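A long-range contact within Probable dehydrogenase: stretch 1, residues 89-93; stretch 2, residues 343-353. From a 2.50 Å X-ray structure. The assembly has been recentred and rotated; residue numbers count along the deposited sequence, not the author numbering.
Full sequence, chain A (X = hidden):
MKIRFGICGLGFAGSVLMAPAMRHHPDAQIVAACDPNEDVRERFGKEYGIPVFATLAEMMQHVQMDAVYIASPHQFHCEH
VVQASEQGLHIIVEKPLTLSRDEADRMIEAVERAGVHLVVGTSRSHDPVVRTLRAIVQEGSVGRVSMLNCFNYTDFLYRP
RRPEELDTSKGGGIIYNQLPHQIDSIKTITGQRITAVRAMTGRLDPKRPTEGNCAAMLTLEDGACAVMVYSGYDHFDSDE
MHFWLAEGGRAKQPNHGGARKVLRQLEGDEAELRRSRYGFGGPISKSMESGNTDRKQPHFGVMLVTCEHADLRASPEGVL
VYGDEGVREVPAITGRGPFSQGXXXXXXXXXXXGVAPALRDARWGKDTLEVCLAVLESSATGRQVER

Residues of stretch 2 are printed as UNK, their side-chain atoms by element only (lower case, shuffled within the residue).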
# COMPACT_ATOMS: atom_id res chain seq x y z
N LEU A 89 39.96 -10.36 -9.29
CA LEU A 89 39.25 -9.24 -9.78
C LEU A 89 38.02 -8.98 -8.92
O LEU A 89 37.30 -9.90 -8.55
CB LEU A 89 38.78 -9.54 -11.20
CG LEU A 89 39.81 -9.64 -12.31
CD1 LEU A 89 38.95 -9.73 -13.49
CD2 LEU A 89 40.83 -8.41 -12.38
N HIS A 90 37.77 -7.71 -8.62
CA HIS A 90 36.58 -7.29 -7.89
C HIS A 90 35.42 -7.34 -8.87
O HIS A 90 35.61 -7.34 -10.07
CB HIS A 90 36.78 -5.89 -7.29
CG HIS A 90 38.04 -5.76 -6.49
ND1 HIS A 90 38.25 -6.42 -5.30
CD2 HIS A 90 39.17 -5.06 -6.73
CE1 HIS A 90 39.44 -6.13 -4.82
NE2 HIS A 90 40.03 -5.33 -5.69
N ILE A 91 34.21 -7.40 -8.35
CA ILE A 91 33.06 -7.70 -9.15
C ILE A 91 31.83 -6.84 -8.84
O ILE A 91 31.53 -6.57 -7.68
CB ILE A 91 32.64 -9.15 -8.86
CG1 ILE A 91 33.73 -10.12 -9.20
CG2 ILE A 91 31.38 -9.50 -9.60
CD1 ILE A 91 33.59 -11.45 -8.46
N ILE A 92 31.10 -6.44 -9.88
CA ILE A 92 29.73 -6.04 -9.72
C ILE A 92 28.94 -7.05 -10.49
O ILE A 92 29.28 -7.25 -11.62
CB ILE A 92 29.44 -4.65 -10.32
CG1 ILE A 92 30.22 -3.56 -9.55
CG2 ILE A 92 28.00 -4.27 -10.20
CD1 ILE A 92 30.34 -2.13 -10.41
N VAL A 93 27.88 -7.65 -9.91
CA VAL A 93 27.04 -8.64 -10.59
C VAL A 93 25.59 -8.27 -10.64
O VAL A 93 25.00 -8.03 -9.57
CB VAL A 93 26.87 -9.99 -9.81
CG1 VAL A 93 27.05 -11.18 -10.74
CG2 VAL A 93 27.63 -10.05 -8.54
N UNK A 343 26.06 5.11 -8.73
CA UNK A 343 26.18 4.78 -7.33
C UNK A 343 26.60 3.33 -7.08
O UNK A 343 27.28 3.04 -6.09
o UNK A 343 24.11 6.87 -7.84
o UNK A 343 24.50 7.31 -5.74
c UNK A 343 24.87 5.06 -6.59
c UNK A 343 24.45 6.52 -6.72
N UNK A 344 26.17 2.41 -7.95
CA UNK A 344 26.68 1.07 -7.88
C UNK A 344 28.24 1.11 -7.97
O UNK A 344 28.93 0.48 -7.15
o UNK A 344 24.74 0.27 -9.15
c UNK A 344 26.15 0.19 -9.04
c UNK A 344 26.54 -1.24 -8.84
N UNK A 345 28.79 1.85 -8.92
CA UNK A 345 30.23 1.94 -9.06
C UNK A 345 30.86 2.51 -7.80
O UNK A 345 31.85 1.99 -7.31
c UNK A 345 30.34 2.97 -12.78
c UNK A 345 30.13 2.15 -11.57
c UNK A 345 30.61 2.81 -10.27
c UNK A 345 32.08 3.14 -10.26
N UNK A 346 30.27 3.57 -7.25
CA UNK A 346 30.82 4.18 -6.03
C UNK A 346 30.92 3.16 -4.89
O UNK A 346 31.92 3.14 -4.15
o UNK A 346 30.70 6.55 -7.57
o UNK A 346 28.98 7.37 -6.43
c UNK A 346 29.89 6.51 -6.60
c UNK A 346 29.98 5.37 -5.56
N UNK A 347 29.91 2.30 -4.75
CA UNK A 347 29.96 1.35 -3.66
C UNK A 347 31.18 0.44 -3.83
O UNK A 347 31.91 0.25 -2.90
c UNK A 347 28.69 0.55 -3.58
o UNK A 347 26.48 -0.96 -3.09
c UNK A 347 27.39 -1.07 -2.22
o UNK A 347 27.33 -1.84 -1.21
c UNK A 347 28.64 -0.22 -2.35
N UNK A 348 31.47 -0.03 -5.03
CA UNK A 348 32.71 -0.83 -5.20
C UNK A 348 34.01 -0.04 -4.95
O UNK A 348 34.90 -0.52 -4.22
c UNK A 348 33.14 -2.81 -6.91
c UNK A 348 34.06 -2.79 -8.14
c UNK A 348 32.81 -1.38 -6.60
c UNK A 348 33.62 -3.64 -5.80
N UNK A 349 34.10 1.15 -5.56
CA UNK A 349 35.30 2.00 -5.41
C UNK A 349 35.61 2.16 -3.97
O UNK A 349 36.72 1.95 -3.54
n UNK A 349 35.00 6.38 -6.04
c UNK A 349 35.13 3.39 -6.04
c UNK A 349 36.10 5.80 -5.26
c UNK A 349 36.42 4.32 -5.89
c UNK A 349 33.78 6.70 -5.61
n UNK A 349 32.92 7.14 -6.51
n UNK A 349 33.41 6.63 -4.33
N UNK A 350 34.58 2.54 -3.23
CA UNK A 350 34.69 2.73 -1.82
C UNK A 350 35.20 1.51 -1.09
O UNK A 350 36.01 1.63 -0.17
o UNK A 350 33.92 5.39 -1.77
o UNK A 350 31.91 5.07 -1.02
c UNK A 350 33.32 3.13 -1.23
c UNK A 350 33.03 4.64 -1.35
N UNK A 351 34.76 0.34 -1.52
CA UNK A 351 35.21 -0.90 -0.94
C UNK A 351 36.67 -1.17 -1.27
O UNK A 351 37.47 -1.51 -0.40
c UNK A 351 34.33 -1.99 -1.43
N UNK A 352 37.03 -1.01 -2.54
CA UNK A 352 38.40 -1.29 -2.97
C UNK A 352 39.32 -0.31 -2.29
O UNK A 352 40.40 -0.67 -1.87
c UNK A 352 37.72 -2.16 -5.23
c UNK A 352 37.42 -1.85 -6.73
c UNK A 352 38.54 -1.10 -4.48
c UNK A 352 40.09 -1.15 -4.89
N UNK A 353 38.88 0.97 -2.20
CA UNK A 353 39.68 2.02 -1.59
C UNK A 353 39.78 1.93 -0.07
O UNK A 353 40.55 2.65 0.52
c UNK A 353 39.18 3.42 -2.00

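Position 343 carries two carbons, the second bearing two oxygens, and stays out of reach of the strand: a short carboxylate, Asp343. At position 344 the first side-chain carbon holds one oxygen and one carbon, a beta-branched hydroxyl. Its CA-to-CB bond points toward the strand, and its terminal carbon lies 3.6 Å from Ile92 CG2. This is Thr344, which gives the strand its methyl, CG2, while its hydroxyl is hydrogen-bonded elsewhere in the structure.

Position 345 has four carbons, forked at the first, with one arm two carbons long; its CA-to-CB bond points away, yet Ile92 CD1 comes near that longer arm. This is Ile345, with Ile92 CD1 and Ile345 CG1 4.4 Å apart. Position 346 again shows two carbons, the second with two oxygens, and touches nothing on the strand; it is Asp346. Position 347 adds one carbon before the two oxygens, also without contact, hence Glu347.

Position 348 has four carbons forked at the second, and its CA-to-CB bond points toward the strand. The fork carbon sits 4.0 Å from Ile92 CG1, and a terminal carbon approaches His90 CB. The residue is Leu348, with CG at the fork; its CD2 lies 4.2 Å from His90 CB and 4.1 Å from Ile91 O. Both chi angles fall between wells.

Position 349 runs through three carbons and a nitrogen to a carbon carrying two more nitrogens, a guanidinium clear of the strand: Arg349. Its NH2 forms a salt bridge with Asp346 OD1 at 2.5 Å. Position 350, two carbons with two oxygens on the second, is also out of reach; it is Asp350, whose OD1 pairs with Arg349 NH1 at 2.9 Å in a second salt bridge. Position 351 has a lone carbon and no contact, so it is Ala351.

Position 352 repeats the four-carbon pattern forked at the first, with a two-carbon arm, and its CA-to-CB bond points toward the strand. One carbon lies over a face of the His90 ring. This is Ile352: its CG1 is 3.6 Å from His90 CD2 and 3.8 Å from the ring centroid, a CH-pi contact. Position 353 has one carbon, out of reach: Ala353.

The rule is periodicity. Thr344, Leu348 and Ile352, four residues apart, all have CA-to-CB bonds pointing toward a nearly antiparallel strand, on which His90 and Ile92 alternate with Ile91, whose CA-to-CB bond points away. Ile92 packs against Thr344 and Leu348, and His90 against Leu348 and Ile352, so Leu348 bridges both. No hydrogen bond crosses; packing and one CH-pi contact bury 312 Å², while the helix's charged groups keep clear of the strand.

Stretch 2 (343-353) DTIDELRDAIA
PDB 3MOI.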